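Local coordinates for protein metallopeptidase containing co-catalytic metalloactive site (Shewanella denitrificans OS217, PDB 3B2Y) that is probably a zinc-dependent carboxypeptidase-like hydrolase of the peptidase M14 family, seen here with a nickel ion in its metal site, at residues 167-172 and 258-263. Residues are numbered along the deposited sequence; the frame is centred on the assembly and turned at random.
With NI (nickel (II) ion), chain C.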
ATOM      1  N   LEU A 167       3.919   3.711   3.987  1.00 26.79           N
ATOM      2  CA  LEU A 167       4.104   3.260   2.615  1.00 27.66           C
ATOM      3  C   LEU A 167       2.780   2.673   2.155  1.00 28.13           C
ATOM      4  O   LEU A 167       2.173   1.886   2.836  1.00 31.64           O
ATOM      5  CB  LEU A 167       5.162   2.180   2.534  1.00 27.04           C
ATOM      6  CG  LEU A 167       5.412   1.436   1.217  1.00 29.36           C
ATOM      7  CD1 LEU A 167       5.945   2.358   0.135  1.00 30.51           C
ATOM      8  CD2 LEU A 167       6.365   0.234   1.405  1.00 31.40           C
ATOM      9  N   THR A 168       2.321   3.174   1.021  0.50 29.48           N
ATOM     10  CA  THR A 168       1.221   2.602   0.271  0.50 29.37           C
ATOM     11  C   THR A 168       1.776   1.943  -0.990  0.50 29.59           C
ATOM     12  O   THR A 168       2.713   2.480  -1.710  0.50 26.92           O
ATOM     13  CB  THR A 168       0.156   3.662  -0.138  0.50 33.63           C
ATOM     14  OG1 THR A 168       0.767   4.670  -0.938  0.50 40.16           O
ATOM     15  CG2 THR A 168      -0.422   4.349   1.040  0.50 26.45           C
ATOM     16  N   CYS A 169       1.213   0.776  -1.269  1.00 31.70           N
ATOM     17  CA  CYS A 169       1.669  -0.025  -2.385  1.00 31.83           C
ATOM     18  C   CYS A 169       0.595  -0.055  -3.432  1.00 35.50           C
ATOM     19  O   CYS A 169      -0.397  -0.796  -3.299  1.00 33.45           O
ATOM     20  CB  CYS A 169       1.961  -1.436  -1.894  1.00 36.27           C
ATOM     21  SG  CYS A 169       3.513  -1.347  -0.886  1.00 47.17           S
ATOM     22  N   HIS A 170       0.804   0.767  -4.438  1.00 28.05           N
ATOM     23  CA  HIS A 170      -0.010   0.839  -5.623  1.00 28.05           C
ATOM     24  C   HIS A 170       0.595   0.238  -6.908  1.00 32.96           C
ATOM     25  O   HIS A 170       1.759  -0.194  -6.992  1.00 29.57           O
ATOM     26  CB  HIS A 170      -0.358   2.322  -5.895  1.00 31.79           C
ATOM     27  CG  HIS A 170      -1.328   2.913  -4.897  1.00 31.50           C
ATOM     28  ND1 HIS A 170      -2.595   3.358  -5.239  1.00 39.12           N
ATOM     29  CD2 HIS A 170      -1.184   3.175  -3.580  1.00 40.78           C
ATOM     30  CE1 HIS A 170      -3.202   3.813  -4.153  1.00 48.62           C
ATOM     31  NE2 HIS A 170      -2.362   3.731  -3.138  1.00 42.07           N
ATOM     32  N   GLU A 171      -0.211   0.253  -7.948  1.00 30.43           N
ATOM     33  CA  GLU A 171       0.279  -0.108  -9.250  1.00 33.97           C
ATOM     34  C   GLU A 171      -0.268   0.857 -10.271  1.00 32.36           C
ATOM     35  O   GLU A 171      -1.351   1.418 -10.114  1.00 35.97           O
ATOM     36  CB  GLU A 171      -0.141  -1.515  -9.655  1.00 31.43           C
ATOM     37  CG  GLU A 171       0.106  -2.671  -8.665  1.00 38.70           C
ATOM     38  CD  GLU A 171       0.214  -4.014  -9.410  1.00 40.16           C
ATOM     39  OE1 GLU A 171       1.316  -4.275  -9.963  1.00 42.44           O
ATOM     40  OE2 GLU A 171      -0.785  -4.817  -9.412  1.00 38.75           O
ATOM     41  N   ASP A 172       0.451   0.990 -11.345  1.00 30.91           N
ATOM     42  CA  ASP A 172      -0.020   1.763 -12.476  1.00 30.33           C
ATOM     43  C   ASP A 172      -0.278   0.755 -13.599  1.00 29.66           C
ATOM     44  O   ASP A 172       0.655   0.280 -14.288  1.00 30.25           O
ATOM     45  CB  ASP A 172       0.988   2.828 -12.833  1.00 36.08           C
ATOM     46  CG  ASP A 172       0.445   3.833 -13.860  1.00 38.00           C
ATOM     47  OD1 ASP A 172      -0.364   3.409 -14.712  1.00 37.42           O
ATOM     48  OD2 ASP A 172       0.847   5.024 -13.804  1.00 36.79           O
ATOM     49  N   GLN A 258       6.753  -9.712  -6.024  1.00 29.06           N
ATOM     50  CA  GLN A 258       8.111  -9.666  -5.501  1.00 28.97           C
ATOM     51  C   GLN A 258       8.630  -8.250  -5.286  1.00 31.40           C
ATOM     52  O   GLN A 258       9.229  -7.974  -4.253  1.00 29.83           O
ATOM     53  CB  GLN A 258       9.071 -10.483  -6.390  1.00 27.37           C
ATOM     54  CG  GLN A 258       8.815 -11.975  -6.256  1.00 31.18           C
ATOM     55  CD  GLN A 258       9.469 -12.792  -7.380  1.00 36.41           C
ATOM     56  OE1 GLN A 258       9.687 -12.301  -8.499  1.00 44.15           O
ATOM     57  NE2 GLN A 258       9.802 -14.034  -7.072  1.00 43.25           N
ATOM     58  N   ALA A 259       8.409  -7.365  -6.252  1.00 28.03           N
ATOM     59  CA  ALA A 259       8.834  -5.991  -6.180  1.00 31.50           C
ATOM     60  C   ALA A 259       8.152  -5.222  -5.025  1.00 31.26           C
ATOM     61  O   ALA A 259       8.823  -4.469  -4.309  1.00 32.34           O
ATOM     62  CB  ALA A 259       8.613  -5.270  -7.523  1.00 30.35           C
ATOM     63  N   ASN A 260       6.845  -5.380  -4.897  1.00 30.20           N
ATOM     64  CA  ASN A 260       6.065  -4.826  -3.750  1.00 31.71           C
ATOM     65  C   ASN A 260       6.613  -5.277  -2.392  1.00 30.38           C
ATOM     66  O   ASN A 260       6.873  -4.447  -1.504  1.00 28.21           O
ATOM     67  CB  ASN A 260       4.602  -5.210  -3.882  1.00 30.21           C
ATOM     68  CG  ASN A 260       3.830  -4.234  -4.773  1.00 42.26           C
ATOM     69  OD1 ASN A 260       3.403  -3.176  -4.319  1.00 53.96           O
ATOM     70  ND2 ASN A 260       3.655  -4.583  -6.028  1.00 39.33           N
ATOM     71  N   SER A 261       6.860  -6.564  -2.276  1.00 28.66           N
ATOM     72  CA  SER A 261       7.439  -7.139  -1.066  1.00 29.68           C
ATOM     73  C   SER A 261       8.825  -6.539  -0.776  1.00 31.74           C
ATOM     74  O   SER A 261       9.147  -6.269   0.371  1.00 29.18           O
ATOM     75  CB  SER A 261       7.489  -8.679  -1.206  1.00 31.75           C
ATOM     76  OG  SER A 261       7.937  -9.287   0.000  1.00 36.51           O
ATOM     77  N   ALA A 262       9.617  -6.317  -1.845  1.00 29.88           N
ATOM     78  CA  ALA A 262      10.958  -5.699  -1.764  1.00 30.65           C
ATOM     79  C   ALA A 262      10.912  -4.241  -1.344  1.00 29.78           C
ATOM     80  O   ALA A 262      11.765  -3.869  -0.527  1.00 28.95           O
ATOM     81  CB  ALA A 262      11.703  -5.830  -3.104  1.00 28.00           C
ATOM     82  N   ALA A 263       9.977  -3.442  -1.909  1.00 29.51           N
ATOM     83  CA  ALA A 263       9.685  -2.036  -1.440  1.00 28.96           C
ATOM     84  C   ALA A 263       9.376  -1.991   0.032  1.00 29.91           C
ATOM     85  O   ALA A 263       9.915  -1.136   0.760  1.00 28.12           O
ATOM     86  CB  ALA A 263       8.570  -1.370  -2.213  1.00 29.00           C
TER
HETATM   87 NI    NI C 275      -3.561   3.133  -7.243  0.70 29.97          NI
HETATM   88  O   HOH W   1       3.848  -0.691  -5.383  1.00 38.31           O
HETATM   89  O   HOH W   2      -1.956   3.704  -8.791  1.00 34.23           O
HETATM   90  O   HOH W   3      -3.542   4.845  -7.841  1.00 40.30           O
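Asn260 OD1 meets strand 167-172 in two ways: through a water and against a cysteine. Water 1 gives one proton to Asn260 OD1 at 2.7 Å and the other to His170 O, also at 2.7 Å, so the carbonyl of a metal-binding residue is tied to helix 253-271 without a direct hydrogen bond. The same OD1 rests on Cys169 CB at 3.3 Å, with Cys169 SG farther off at 3.9 Å. The amide is directed toward the strand by a first torsion that sets CG anti to the carbonyl carbon of Asn260 (chi1 -85°). Its other end, ND2, donates to Arg256 O one turn earlier in the helix and to Thr247 OG1, which fixes the flip of the amide and leaves OD1 facing the strand.

Toward the start of the strand segment, a methyl of Leu167 rests on the helix backbone, CD2 3.9 Å from Ala263 O, while Met264 and Phe267 of the same helix also pack on Leu167. The two segments run nearly antiparallel, at 159°, as helix 253-271 crosses one face of the mixed sheet at the core of this M14-type fold.

On the opposite face of the strand, His170 ND1 binds the nickel ion at 2.2 Å, in a site that His76, Glu79 and water 2 also enter. Water 2 lies 2.7 Å from Glu171 O, within hydrogen-bonding distance. Glu171 and Asn260 both meet Thr247 OG1, while Arg256 offers its NE to Glu171 in a salt bridge and its backbone O to Asn260. The strand therefore carries a metal ligand on one side and, on the other, a buried polar patch in which one bridging water gives a proton to each of the His170 carbonyl and Asn260 amide oxygens, linking the backbone of a metal-binding residue to the helix.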